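Local coordinates for protein response regulator receiver modulated diguanylate cyclase with PAS/PAC sensor (Desulfovibrio desulfuricans subsp. desulfuricans, PDB 3CG0) that probably couples phosphorylation of this N-terminal receiver domain to cyclic di-GMP synthesis by the diguanylate cyclase domain of the full-length protein, at residues Ala115-Leu118 with His119-Glu123. Sequence-based numbering, arbitrary orientation.
Sequences ADTL and HRSIE
His-119 N donates to Ala-115 O at 2.8 Å, the first of four successive i to i+4 backbone bonds that join Ala-115-Leu-118 to the next turn of helix 115-132, while its CB packs against the same carbonyl oxygen. Next, Arg-120 N reaches Asp-116 O over a longer 3.3 Å, from above the carbonyl plane. With CG beside the backbone N (chi1 -66°), the arginine brings CG 3.4 Å from Asp-116 O; a bend at chi2 then turns the chain toward Glu-123, where NH2 forms a salt bridge with OE2 (2.7 Å), its hydrogen bond weak and bent to 128°, the carboxylate lying at the guanidinium edge and in its plane. Asp-116 instead pairs with Arg-120 of the second subunit, and the reciprocal bridge places this side of the helix in a subunit interface. Helix 115-132 is the last helix of the CheY-like receiver fold, following edge strand 107-110, and Thr-117, Leu-118 and Ser-121 pack against Leu-109 of that strand. Ser-121 N donates to Thr-117 O at 2.9 Å; OG also points to that oxygen, but its modelled place is doubtful. Ile-122 N bonds to Leu-118 O (3.2 Å), and the two side chains run side by side, CD1 to CD1 4.1 Å apart, both resting on Leu-29 of helix 19-32.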
ATOM      1  N   ALA C 115      15.397 -22.648 -16.162  1.00 56.98           N
ATOM      2  CA  ALA C 115      14.821 -22.729 -14.819  1.00 56.72           C
ATOM      3  C   ALA C 115      14.619 -21.371 -14.145  1.00 55.55           C
ATOM      4  O   ALA C 115      13.619 -21.167 -13.464  1.00 55.78           O
ATOM      5  CB  ALA C 115      15.662 -23.631 -13.932  1.00 55.55           C
ATOM      6  N   ASP C 116      15.567 -20.454 -14.330  1.00 58.61           N
ATOM      7  CA  ASP C 116      15.510 -19.155 -13.662  1.00 60.93           C
ATOM      8  C   ASP C 116      14.387 -18.268 -14.210  1.00 59.04           C
ATOM      9  O   ASP C 116      13.775 -17.512 -13.459  1.00 57.28           O
ATOM     10  CB  ASP C 116      16.881 -18.449 -13.675  1.00 66.45           C
ATOM     11  CG  ASP C 116      17.115 -17.618 -14.924  1.00 74.86           C
ATOM     12  OD1 ASP C 116      17.123 -16.368 -14.820  1.00 81.92           O
ATOM     13  OD2 ASP C 116      17.284 -18.210 -16.011  1.00 84.42           O
ATOM     14  N   THR C 117      14.101 -18.400 -15.506  1.00 56.57           N
ATOM     15  CA  THR C 117      12.961 -17.733 -16.132  1.00 58.12           C
ATOM     16  C   THR C 117      11.662 -18.372 -15.652  1.00 53.58           C
ATOM     17  O   THR C 117      10.696 -17.680 -15.346  1.00 53.88           O
ATOM     18  CB  THR C 117      13.013 -17.821 -17.669  1.00 58.43           C
ATOM     19  OG1 THR C 117      14.370 -17.715 -18.110  1.00 67.04           O
ATOM     20  CG2 THR C 117      12.185 -16.704 -18.296  1.00 60.02           C
ATOM     21  N   LEU C 118      11.663 -19.698 -15.588  1.00 53.07           N
ATOM     22  CA  LEU C 118      10.546 -20.481 -15.083  1.00 48.17           C
ATOM     23  C   LEU C 118      10.162 -20.044 -13.669  1.00 54.00           C
ATOM     24  O   LEU C 118       8.988 -19.817 -13.384  1.00 54.73           O
ATOM     25  CB  LEU C 118      10.926 -21.965 -15.100  1.00 48.82           C
ATOM     26  CG  LEU C 118       9.939 -23.006 -14.598  1.00 40.67           C
ATOM     27  CD1 LEU C 118       8.666 -22.875 -15.390  1.00 30.33           C
ATOM     28  CD2 LEU C 118      10.547 -24.402 -14.722  1.00 40.99           C
ATOM     29  N   HIS C 119      11.163 -19.898 -12.805  1.00 53.18           N
ATOM     30  CA  HIS C 119      10.936 -19.522 -11.417  1.00 51.75           C
ATOM     31  C   HIS C 119      10.346 -18.121 -11.247  1.00 50.23           C
ATOM     32  O   HIS C 119       9.415 -17.931 -10.466  1.00 57.38           O
ATOM     33  CB  HIS C 119      12.231 -19.634 -10.620  1.00 55.02           C
ATOM     34  CG  HIS C 119      12.119 -19.092  -9.232  1.00 57.20           C
ATOM     35  ND1 HIS C 119      11.304 -19.659  -8.277  1.00 56.65           N
ATOM     36  CD2 HIS C 119      12.698 -18.017  -8.645  1.00 57.73           C
ATOM     37  CE1 HIS C 119      11.392 -18.966  -7.156  1.00 59.63           C
ATOM     38  NE2 HIS C 119      12.231 -17.964  -7.353  1.00 68.80           N
ATOM     39  N   ARG C 120      10.890 -17.152 -11.980  1.00 50.01           N
ATOM     40  CA  ARG C 120      10.427 -15.764 -11.915  1.00 50.02           C
ATOM     41  C   ARG C 120       9.043 -15.565 -12.539  1.00 51.16           C
ATOM     42  O   ARG C 120       8.248 -14.769 -12.036  1.00 55.68           O
ATOM     43  CB  ARG C 120      11.450 -14.800 -12.550  1.00 51.40           C
ATOM     44  CG  ARG C 120      12.798 -14.696 -11.815  1.00 54.15           C
ATOM     45  CD  ARG C 120      12.624 -14.663 -10.295  1.00 62.31           C
ATOM     46  NE  ARG C 120      13.825 -14.236  -9.573  1.00 57.83           N
ATOM     47  CZ  ARG C 120      13.929 -14.218  -8.244  1.00 61.39           C
ATOM     48  NH1 ARG C 120      15.056 -13.811  -7.667  1.00 58.42           N
ATOM     49  NH2 ARG C 120      12.912 -14.609  -7.485  1.00 58.08           N
ATOM     50  N   SER C 121       8.764 -16.282 -13.629  1.00 43.07           N
ATOM     51  CA  SER C 121       7.452 -16.247 -14.277  1.00 40.73           C
ATOM     52  C   SER C 121       6.350 -16.704 -13.353  1.00 37.24           C
ATOM     53  O   SER C 121       5.320 -16.046 -13.256  1.00 37.72           O
ATOM     54  CB  SER C 121       7.455 -17.132 -15.509  1.00 34.49           C
ATOM     55  OG  SER C 121       8.557 -16.805 -16.309  1.00 48.16           O
ATOM     56  N   ILE C 122       6.587 -17.819 -12.666  1.00 34.07           N
ATOM     57  CA  ILE C 122       5.635 -18.391 -11.706  1.00 37.55           C
ATOM     58  C   ILE C 122       5.397 -17.465 -10.510  1.00 40.49           C
ATOM     59  O   ILE C 122       4.247 -17.242 -10.112  1.00 39.02           O
ATOM     60  CB  ILE C 122       6.099 -19.803 -11.245  1.00 33.35           C
ATOM     61  CG1 ILE C 122       6.029 -20.787 -12.421  1.00 38.64           C
ATOM     62  CG2 ILE C 122       5.272 -20.310 -10.094  1.00 35.66           C
ATOM     63  CD1 ILE C 122       6.334 -22.233 -12.050  1.00 38.33           C
ATOM     64  N   GLU C 123       6.485 -16.924  -9.954  1.00 42.54           N
ATOM     65  CA  GLU C 123       6.415 -15.943  -8.869  1.00 42.30           C
ATOM     66  C   GLU C 123       5.586 -14.729  -9.267  1.00 38.88           C
ATOM     67  O   GLU C 123       4.660 -14.342  -8.551  1.00 41.88           O
ATOM     68  CB  GLU C 123       7.815 -15.491  -8.441  1.00 41.62           C
ATOM     69  CG  GLU C 123       8.489 -16.395  -7.411  1.00 46.19           C
ATOM     70  CD  GLU C 123       9.687 -15.738  -6.708  1.00 57.97           C
ATOM     71  OE1 GLU C 123      10.070 -16.232  -5.619  1.00 65.77           O
ATOM     72  OE2 GLU C 123      10.246 -14.743  -7.237  1.00 57.48           O
TER